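Local coordinates for protein EmGH1 (Erythrobacter marinus, PDB 5Z87) that probably hydrolyses beta-glucosidic bonds as a family 3 glycoside hydrolase, releasing glucose from the ends of its substrates, at residues A148-F153 / E195-D200; F178-D183 / K209-G214. All coordinates share one frame; numbering follows the deposited sequence. Where two conformers were deposited one is given.

In the fold
Both interactions are buried, apolar contacts within the TIM-barrel region, with no hydrogen bond crossing between their segments. Interaction 1 sets a tryptophan of the long loop after strand 176-177 against the short helix 146-150, and its neighbourhood extends to the C-terminal parts of the chain. Interaction 2 joins an earlier part of that same loop, two residues past the pocket residue Phe-178, to helix 201-216. The two meet directly: Trp-197 NE1 packs 3.4 Å from Ile-211 CD1, and Glu-195 OE2 probably accepts a hydrogen bond from Asn-181 ND2. An indole against small and thioether side chains and helix backbone contrasts with aliphatic proline-isoleucine packing.

Interaction 1: A148-F153 / E195-D200; sequences AMACAF and ETWGED
Trp-197 brings the six-membered part of its indole against Met-149 and Ala-150 of the short helix 146-150, contributing the largest share of the buried surface. Its CE3 atom lies 3.4 Å from Ala-150 CB, while CH2, farther along the ring, comes 3.6 Å from Met-149 CB. Between them CZ3 reaches the helix backbone, 3.5 Å from Ala-150 N. Both CB atoms approach the indole obliquely, neither squarely over it nor in its plane. The small methyl of Ala-150 suits this place because it fits between the ring and the loop backbone, where Ala-150 CA and Trp-197 CA are 5.2 Å apart. Met-149 supplies a flexible arm instead: its thioether turns at chi3 (-82°) and carries CE to 4.1 Å from Trp-197 CH2, giving the far end of the ring a second contact. The tryptophan reaches both residues because its CG stands beside the backbone N and anti to the carbonyl carbon (chi1 -65°). An alanine in its place would remove the whole indole and is likely to open a gap beside Ala-150 CB and Met-149 CB, leaving both without their aromatic partner. The indole also touches Val-204 and Ser-207 of helix 201-216 and Val-158 of helix 155-171, while Met-149 leans on Met-412 of helix 403-416. Further along the two segments, Glu-199 OE1 is hydrogen-bonded to Thr-628 N and Phe-153 meets Phe-728 edge-to-face, so the region also borders the later domains of the chain. In the fold, this contact packs together the excursions that follow two neighbouring parallel strands, 126-129 and 176-177, an apolar junction among the beta-to-alpha connections of the family 3 TIM-like barrel.

Interaction 2: F178-D183 / K209-G214; sequences FSPNID and KAIVEG
Asp-183 N donates to Asn-181 OD1 across 3.0 Å, a fairly straight bond (155° at the hydrogen) whose donor is tilted 27° from the carbonyl plane. This closes an Asx turn, and it suits asparagine because the short amide can fold onto the chain two residues on. The turn shapes the loop just beyond Pro-180, the residue that carries the packing against helix 201-216. Pro-180 points its ring at the helix and meets Ile-211, its CB 3.6 Å from Ile-211 CG2 and 3.7 Å from Ile-211 CD1. Its CG also touches the gamma methyl, at 3.7 Å from Ile-211 CG2. Both branches of the isoleucine are therefore used: CG2, anti to the backbone N, meets two ring carbons, while the longer CG1 branch sends CD1 along to Pro-180 CB. The proline ring and the isoleucine branches lie alongside, running opposite ways. Such branched and cyclic carbon groups fit a buried, apolar interface where a polar group would need a partner. Topologically this is the beta-alpha-beta crossover of the TIM-like barrel: helix 201-216 links the adjacent parallel strands 176-177 and 229-235, and its inward side covers the loop leaving the first of them. Val-212 gives a looser contact beside Ile-211, its CG2 4.3 Å from Pro-180 CD. The peptide bond between Ser-179 and Pro-180 is cis, a form that proline tolerates far better than other residues, and it bends the chain sharply where the ring turns to the helix. On the barrel side, Pro-180 also touches Val-232. Phe-178, which lines the pocket holding the bound dithiothreitol, stacks with Phe-128 and reaches Tyr-93, and Asp-183 OD2 is hydrogen-bonded to His-234 ND1 of the same pocket.

Interaction 1: A148-F153 / E195-D200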
ATOM      1  N   ALA A 148     -13.998 -19.511  -0.363  1.00 17.25           N
ATOM      2  CA  ALA A 148     -15.075 -20.168   0.376  1.00 18.89           C
ATOM      3  C   ALA A 148     -14.558 -21.394   1.112  1.00 18.20           C
ATOM      4  O   ALA A 148     -14.785 -21.558   2.319  1.00 22.82           O
ATOM      5  CB  ALA A 148     -16.209 -20.558  -0.575  1.00 19.95           C
ATOM      6  N   MET A 149     -13.836 -22.257   0.406  1.00 19.97           N
ATOM      7  CA  MET A 149     -13.351 -23.482   1.035  1.00 19.48           C
ATOM      8  C   MET A 149     -12.369 -23.182   2.153  1.00 21.69           C
ATOM      9  O   MET A 149     -12.254 -23.966   3.109  1.00 23.75           O
ATOM     10  CB  MET A 149     -12.710 -24.391  -0.008  1.00 19.18           C
ATOM     11  CG  MET A 149     -13.702 -24.986  -1.011  1.00 22.41           C
ATOM     12  SD  MET A 149     -12.956 -26.386  -1.872  1.00 25.83           S
ATOM     13  CE  MET A 149     -12.003 -25.569  -3.137  1.00 16.47           C
ATOM     14  N   ALA A 150     -11.643 -22.061   2.053  1.00 18.10           N
ATOM     15  CA  ALA A 150     -10.742 -21.676   3.140  1.00 17.71           C
ATOM     16  C   ALA A 150     -11.505 -21.393   4.428  1.00 20.49           C
ATOM     17  O   ALA A 150     -10.931 -21.503   5.522  1.00 21.98           O
ATOM     18  CB  ALA A 150      -9.914 -20.446   2.742  1.00 16.66           C
ATOM     19  N   CYS A 151     -12.787 -20.999   4.324  1.00 18.32           N
ATOM     20  CA  CYS A 151     -13.561 -20.710   5.527  1.00 19.26           C
ATOM     21  C   CYS A 151     -13.866 -21.961   6.312  1.00 16.48           C
ATOM     22  O   CYS A 151     -14.211 -21.865   7.492  1.00 19.92           O
ATOM     23  CB  CYS A 151     -14.892 -20.029   5.208  1.00 16.41           C
ATOM     24  SG  CYS A 151     -14.822 -18.535   4.258  1.00 18.01           S
ATOM     25  N   ALA A 152     -13.747 -23.128   5.681  1.00 18.80           N
ATOM     26  CA  ALA A 152     -14.138 -24.372   6.330  1.00 21.04           C
ATOM     27  C   ALA A 152     -13.136 -24.806   7.387  1.00 18.72           C
ATOM     28  O   ALA A 152     -13.509 -25.513   8.333  1.00 24.27           O
ATOM     29  CB  ALA A 152     -14.309 -25.473   5.283  1.00 20.27           C
ATOM     30  N   PHE A 153     -11.870 -24.405   7.250  1.00 15.58           N
ATOM     31  CA  PHE A 153     -10.800 -24.889   8.136  1.00 14.98           C
ATOM     32  C   PHE A 153     -10.838 -26.415   8.257  1.00 23.51           C
ATOM     33  O   PHE A 153     -10.691 -26.985   9.342  1.00 18.68           O
ATOM     34  CB  PHE A 153     -10.864 -24.200   9.507  1.00 16.80           C
ATOM     35  CG  PHE A 153     -10.397 -22.765   9.463  1.00 20.32           C
ATOM     36  CD1 PHE A 153     -11.213 -21.776   8.918  1.00 18.23           C
ATOM     37  CD2 PHE A 153      -9.126 -22.413   9.910  1.00 18.35           C
ATOM     38  CE1 PHE A 153     -10.789 -20.441   8.834  1.00 19.41           C
ATOM     39  CE2 PHE A 153      -8.679 -21.086   9.838  1.00 19.02           C
ATOM     40  CZ  PHE A 153      -9.517 -20.093   9.293  1.00 22.52           C
ATOM     41  N   GLU A 195      -9.637 -16.397  -5.577  1.00 17.48           N
ATOM     42  CA  GLU A 195      -8.829 -17.551  -5.943  1.00 19.69           C
ATOM     43  C   GLU A 195      -7.870 -17.982  -4.847  1.00 24.99           C
ATOM     44  O   GLU A 195      -7.289 -19.074  -4.964  1.00 20.01           O
ATOM     45  CB  GLU A 195      -8.008 -17.264  -7.192  1.00 16.85           C
ATOM     46  CG  GLU A 195      -8.784 -16.720  -8.340  1.00 20.77           C
ATOM     47  CD  GLU A 195      -7.888 -16.549  -9.548  1.00 29.46           C
ATOM     48  OE1 GLU A 195      -8.272 -15.785 -10.465  1.00 25.24           O
ATOM     49  OE2 GLU A 195      -6.788 -17.169  -9.547  1.00 21.90           O
ATOM     50  N   THR A 196      -7.680 -17.159  -3.808  1.00 18.41           N
ATOM     51  CA  THR A 196      -6.700 -17.420  -2.769  1.00 16.59           C
ATOM     52  C   THR A 196      -7.369 -18.037  -1.555  1.00 17.96           C
ATOM     53  O   THR A 196      -8.592 -18.067  -1.435  1.00 19.90           O
ATOM     54  CB  THR A 196      -5.985 -16.133  -2.338  1.00 20.49           C
ATOM     55  OG1 THR A 196      -6.877 -15.337  -1.532  1.00 14.05           O
ATOM     56  CG2 THR A 196      -5.514 -15.367  -3.533  1.00  9.85           C
ATOM     57  N   TRP A 197      -6.533 -18.490  -0.625  1.00 16.80           N
ATOM     58  CA  TRP A 197      -6.985 -19.048   0.639  1.00 17.19           C
ATOM     59  C   TRP A 197      -6.861 -18.050   1.786  1.00 15.69           C
ATOM     60  O   TRP A 197      -6.803 -18.443   2.953  1.00 20.73           O
ATOM     61  CB  TRP A 197      -6.228 -20.351   0.917  1.00 15.23           C
ATOM     62  CG  TRP A 197      -6.616 -21.381  -0.139  1.00 19.65           C
ATOM     63  CD1 TRP A 197      -6.230 -21.388  -1.447  1.00 14.80           C
ATOM     64  CD2 TRP A 197      -7.541 -22.475   0.008  1.00 21.00           C
ATOM     65  NE1 TRP A 197      -6.826 -22.428  -2.116  1.00 18.65           N
ATOM     66  CE2 TRP A 197      -7.626 -23.119  -1.244  1.00 21.90           C
ATOM     67  CE3 TRP A 197      -8.278 -22.991   1.086  1.00 19.54           C
ATOM     68  CZ2 TRP A 197      -8.428 -24.251  -1.453  1.00 20.71           C
ATOM     69  CZ3 TRP A 197      -9.061 -24.119   0.877  1.00 21.25           C
ATOM     70  CH2 TRP A 197      -9.132 -24.733  -0.382  1.00 20.54           C
ATOM     71  N   GLY A 198      -6.843 -16.769   1.483  1.00 21.30           N
ATOM     72  CA  GLY A 198      -6.947 -15.769   2.517  1.00 20.95           C
ATOM     73  C   GLY A 198      -5.658 -15.010   2.727  1.00 18.98           C
ATOM     74  O   GLY A 198      -4.753 -15.006   1.888  1.00 16.06           O
ATOM     75  N   GLU A 199      -5.580 -14.358   3.887  1.00 16.33           N
ATOM     76  CA  GLU A 199      -4.450 -13.515   4.239  1.00 20.04           C
ATOM     77  C   GLU A 199      -3.406 -14.216   5.107  1.00 15.07           C
ATOM     78  O   GLU A 199      -2.303 -13.687   5.270  1.00 16.59           O
ATOM     79  CB  GLU A 199      -4.954 -12.254   4.974  1.00 16.87           C
ATOM     80  CG  GLU A 199      -5.429 -12.492   6.421  1.00 15.00           C
ATOM     81  CD  GLU A 199      -6.118 -11.264   7.050  1.00 18.81           C
ATOM     82  OE1 GLU A 199      -6.773 -10.500   6.306  1.00 17.12           O
ATOM     83  OE2 GLU A 199      -6.009 -11.076   8.287  1.00 16.82           O
ATOM     84  N   ASP A 200      -3.720 -15.347   5.679  1.00 13.74           N
ATOM     85  CA  ASP A 200      -2.808 -15.864   6.701  1.00 24.53           C
ATOM     86  C   ASP A 200      -1.797 -16.838   6.100  1.00 20.38           C
ATOM     87  O   ASP A 200      -2.196 -17.785   5.411  1.00 18.38           O
ATOM     88  CB  ASP A 200      -3.571 -16.571   7.799  1.00 16.33           C
ATOM     89  CG  ASP A 200      -2.649 -17.145   8.842  1.00 21.17           C
ATOM     90  OD1 ASP A 200      -1.874 -16.363   9.431  1.00 20.92           O
ATOM     91  OD2 ASP A 200      -2.688 -18.368   9.066  1.00 19.93           O
TER

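Interaction 2: F178-D183 / K209-G214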
ATOM      1  N   PHE A 178      -2.677 -25.646 -13.775  1.00 20.34           N
ATOM      2  CA  PHE A 178      -2.128 -24.374 -13.323  1.00 18.74           C
ATOM      3  C   PHE A 178      -2.830 -23.952 -12.028  1.00 20.85           C
ATOM      4  O   PHE A 178      -3.522 -22.942 -11.949  1.00 24.35           O
ATOM      5  CB  PHE A 178      -2.286 -23.324 -14.416  1.00 21.19           C
ATOM      6  CG  PHE A 178      -1.552 -23.646 -15.699  1.00 21.51           C
ATOM      7  CD1 PHE A 178      -0.381 -24.404 -15.686  1.00 15.41           C
ATOM      8  CD2 PHE A 178      -2.025 -23.158 -16.923  1.00 17.84           C
ATOM      9  CE1 PHE A 178       0.299 -24.676 -16.863  1.00 15.32           C
ATOM     10  CE2 PHE A 178      -1.351 -23.426 -18.113  1.00 18.16           C
ATOM     11  CZ  PHE A 178      -0.179 -24.175 -18.083  1.00 19.86           C
ATOM     12  N   SER A 179      -2.664 -24.799 -11.018  1.00 17.64           N
ATOM     13  CA  SER A 179      -3.321 -24.696  -9.722  1.00 22.82           C
ATOM     14  C   SER A 179      -2.466 -25.445  -8.725  1.00 23.15           C
ATOM     15  O   SER A 179      -1.713 -26.343  -9.117  1.00 23.82           O
ATOM     16  CB  SER A 179      -4.739 -25.305  -9.757  1.00 20.67           C
ATOM     17  OG  SER A 179      -5.577 -24.620 -10.670  1.00 26.49           O
ATOM     18  N   PRO A 180      -2.556 -25.111  -7.425  1.00 19.81           N
ATOM     19  CA  PRO A 180      -3.389 -24.074  -6.809  1.00 21.11           C
ATOM     20  C   PRO A 180      -2.788 -22.663  -6.869  1.00 24.45           C
ATOM     21  O   PRO A 180      -1.588 -22.476  -7.038  1.00 19.21           O
ATOM     22  CB  PRO A 180      -3.480 -24.530  -5.357  1.00 18.29           C
ATOM     23  CG  PRO A 180      -2.123 -25.166  -5.102  1.00 17.72           C
ATOM     24  CD  PRO A 180      -1.749 -25.832  -6.422  1.00 16.42           C
ATOM     25  N   ASN A 181      -3.660 -21.674  -6.732  1.00 23.89           N
ATOM     26  CA  ASN A 181      -3.249 -20.301  -6.479  1.00 19.09           C
ATOM     27  C   ASN A 181      -2.936 -20.199  -4.995  1.00 22.35           C
ATOM     28  O   ASN A 181      -3.826 -20.355  -4.156  1.00 19.65           O
ATOM     29  CB  ASN A 181      -4.372 -19.356  -6.901  1.00 20.65           C
ATOM     30  CG  ASN A 181      -4.070 -17.883  -6.609  1.00 21.63           C
ATOM     31  OD1 ASN A 181      -3.561 -17.522  -5.542  1.00 23.81           O
ATOM     32  ND2 ASN A 181      -4.414 -17.022  -7.563  1.00 23.73           N
ATOM     33  N   ILE A 182      -1.674 -19.958  -4.654  1.00 18.09           N
ATOM     34  CA  ILE A 182      -1.328 -19.859  -3.248  1.00 13.87           C
ATOM     35  C   ILE A 182      -0.744 -18.481  -2.961  1.00 21.05           C
ATOM     36  O   ILE A 182       0.145 -18.330  -2.117  1.00 16.21           O
ATOM     37  CB  ILE A 182      -0.381 -20.989  -2.825  1.00 17.93           C
ATOM     38  CG1 ILE A 182       0.874 -21.024  -3.698  1.00 15.00           C
ATOM     39  CG2 ILE A 182      -1.121 -22.315  -2.925  1.00 15.51           C
ATOM     40  CD1 ILE A 182       1.833 -22.167  -3.315  1.00 17.96           C
ATOM     41  N   ASP A 183      -1.259 -17.469  -3.657  1.00 17.99           N
ATOM     42  CA  ASP A 183      -0.980 -16.083  -3.316  1.00 16.94           C
ATOM     43  C   ASP A 183      -1.630 -15.728  -1.978  1.00 21.18           C
ATOM     44  O   ASP A 183      -2.514 -16.429  -1.478  1.00 18.86           O
ATOM     45  CB  ASP A 183      -1.492 -15.147  -4.417  1.00 19.48           C
ATOM     46  CG  ASP A 183      -0.860 -15.445  -5.783  1.00 26.97           C
ATOM     47  OD1 ASP A 183       0.379 -15.634  -5.826  1.00 26.60           O
ATOM     48  OD2 ASP A 183      -1.592 -15.505  -6.805  1.00 20.87           O
ATOM     49  N   LYS A 209      -0.531 -27.433   0.911  1.00 18.55           N
ATOM     50  CA  LYS A 209      -0.090 -28.816   1.048  1.00 20.52           C
ATOM     51  C   LYS A 209      -1.230 -29.792   0.802  1.00 27.19           C
ATOM     52  O   LYS A 209      -1.026 -30.851   0.201  1.00 24.94           O
ATOM     53  CB  LYS A 209       0.489 -29.060   2.438  1.00 18.15           C
ATOM     54  CG  LYS A 209       1.618 -28.137   2.812  1.00 24.52           C
ATOM     55  CD  LYS A 209       2.626 -28.821   3.706  1.00 27.87           C
ATOM     56  CE  LYS A 209       2.046 -29.243   5.022  1.00 34.11           C
ATOM     57  NZ  LYS A 209       2.881 -30.362   5.561  1.00 45.95           N
ATOM     58  N   ALA A 210      -2.431 -29.476   1.296  1.00 23.96           N
ATOM     59  CA  ALA A 210      -3.544 -30.403   1.125  1.00 24.06           C
ATOM     60  C   ALA A 210      -3.999 -30.450  -0.330  1.00 22.33           C
ATOM     61  O   ALA A 210      -4.346 -31.520  -0.838  1.00 23.87           O
ATOM     62  CB  ALA A 210      -4.703 -30.017   2.043  1.00 20.71           C
ATOM     63  N   ILE A 211      -3.997 -29.300  -1.009  1.00 19.55           N
ATOM     64  CA  ILE A 211      -4.343 -29.254  -2.428  1.00 22.29           C
ATOM     65  C   ILE A 211      -3.339 -30.050  -3.247  1.00 21.98           C
ATOM     66  O   ILE A 211      -3.712 -30.829  -4.131  1.00 23.53           O
ATOM     67  CB  ILE A 211      -4.419 -27.799  -2.933  1.00 18.74           C
ATOM     68  CG1 ILE A 211      -5.482 -26.992  -2.185  1.00 19.41           C
ATOM     69  CG2 ILE A 211      -4.690 -27.773  -4.461  1.00 16.19           C
ATOM     70  CD1 ILE A 211      -5.285 -25.477  -2.322  1.00 24.62           C
ATOM     71  N   VAL A 212      -2.045 -29.819  -3.012  1.00 24.18           N
ATOM     72  CA  VAL A 212      -1.033 -30.515  -3.799  1.00 20.18           C
ATOM     73  C   VAL A 212      -1.127 -32.013  -3.546  1.00 22.59           C
ATOM     74  O   VAL A 212      -1.092 -32.821  -4.481  1.00 22.78           O
ATOM     75  CB  VAL A 212       0.382 -29.973  -3.498  1.00 23.33           C
ATOM     76  CG1 VAL A 212       1.454 -30.807  -4.219  1.00 18.36           C
ATOM     77  CG2 VAL A 212       0.512 -28.517  -3.910  1.00 17.70           C
ATOM     78  N   GLU A 213      -1.296 -32.405  -2.286  0.57 21.13           N
ATOM     79  CA  GLU A 213      -1.369 -33.822  -1.975  0.57 24.74           C
ATOM     80  C   GLU A 213      -2.692 -34.441  -2.420  0.57 26.59           C
ATOM     81  O   GLU A 213      -2.755 -35.661  -2.594  0.57 27.82           O
ATOM     82  CB  GLU A 213      -1.086 -34.024  -0.479  0.57 24.95           C
ATOM     83  CG  GLU A 213       0.406 -33.759  -0.162  0.57 27.46           C
ATOM     84  CD  GLU A 213       0.785 -33.839   1.311  0.57 33.57           C
ATOM     85  OE1 GLU A 213       0.079 -33.255   2.171  0.57 31.98           O
ATOM     86  OE2 GLU A 213       1.830 -34.467   1.602  0.57 33.96           O
ATOM     87  N   GLY A 214      -3.731 -33.634  -2.648  1.00 29.53           N
ATOM     88  CA  GLY A 214      -4.948 -34.129  -3.265  1.00 25.03           C
ATOM     89  C   GLY A 214      -4.838 -34.280  -4.770  1.00 23.09           C
ATOM     90  O   GLY A 214      -5.295 -35.275  -5.335  1.00 29.31           O
TER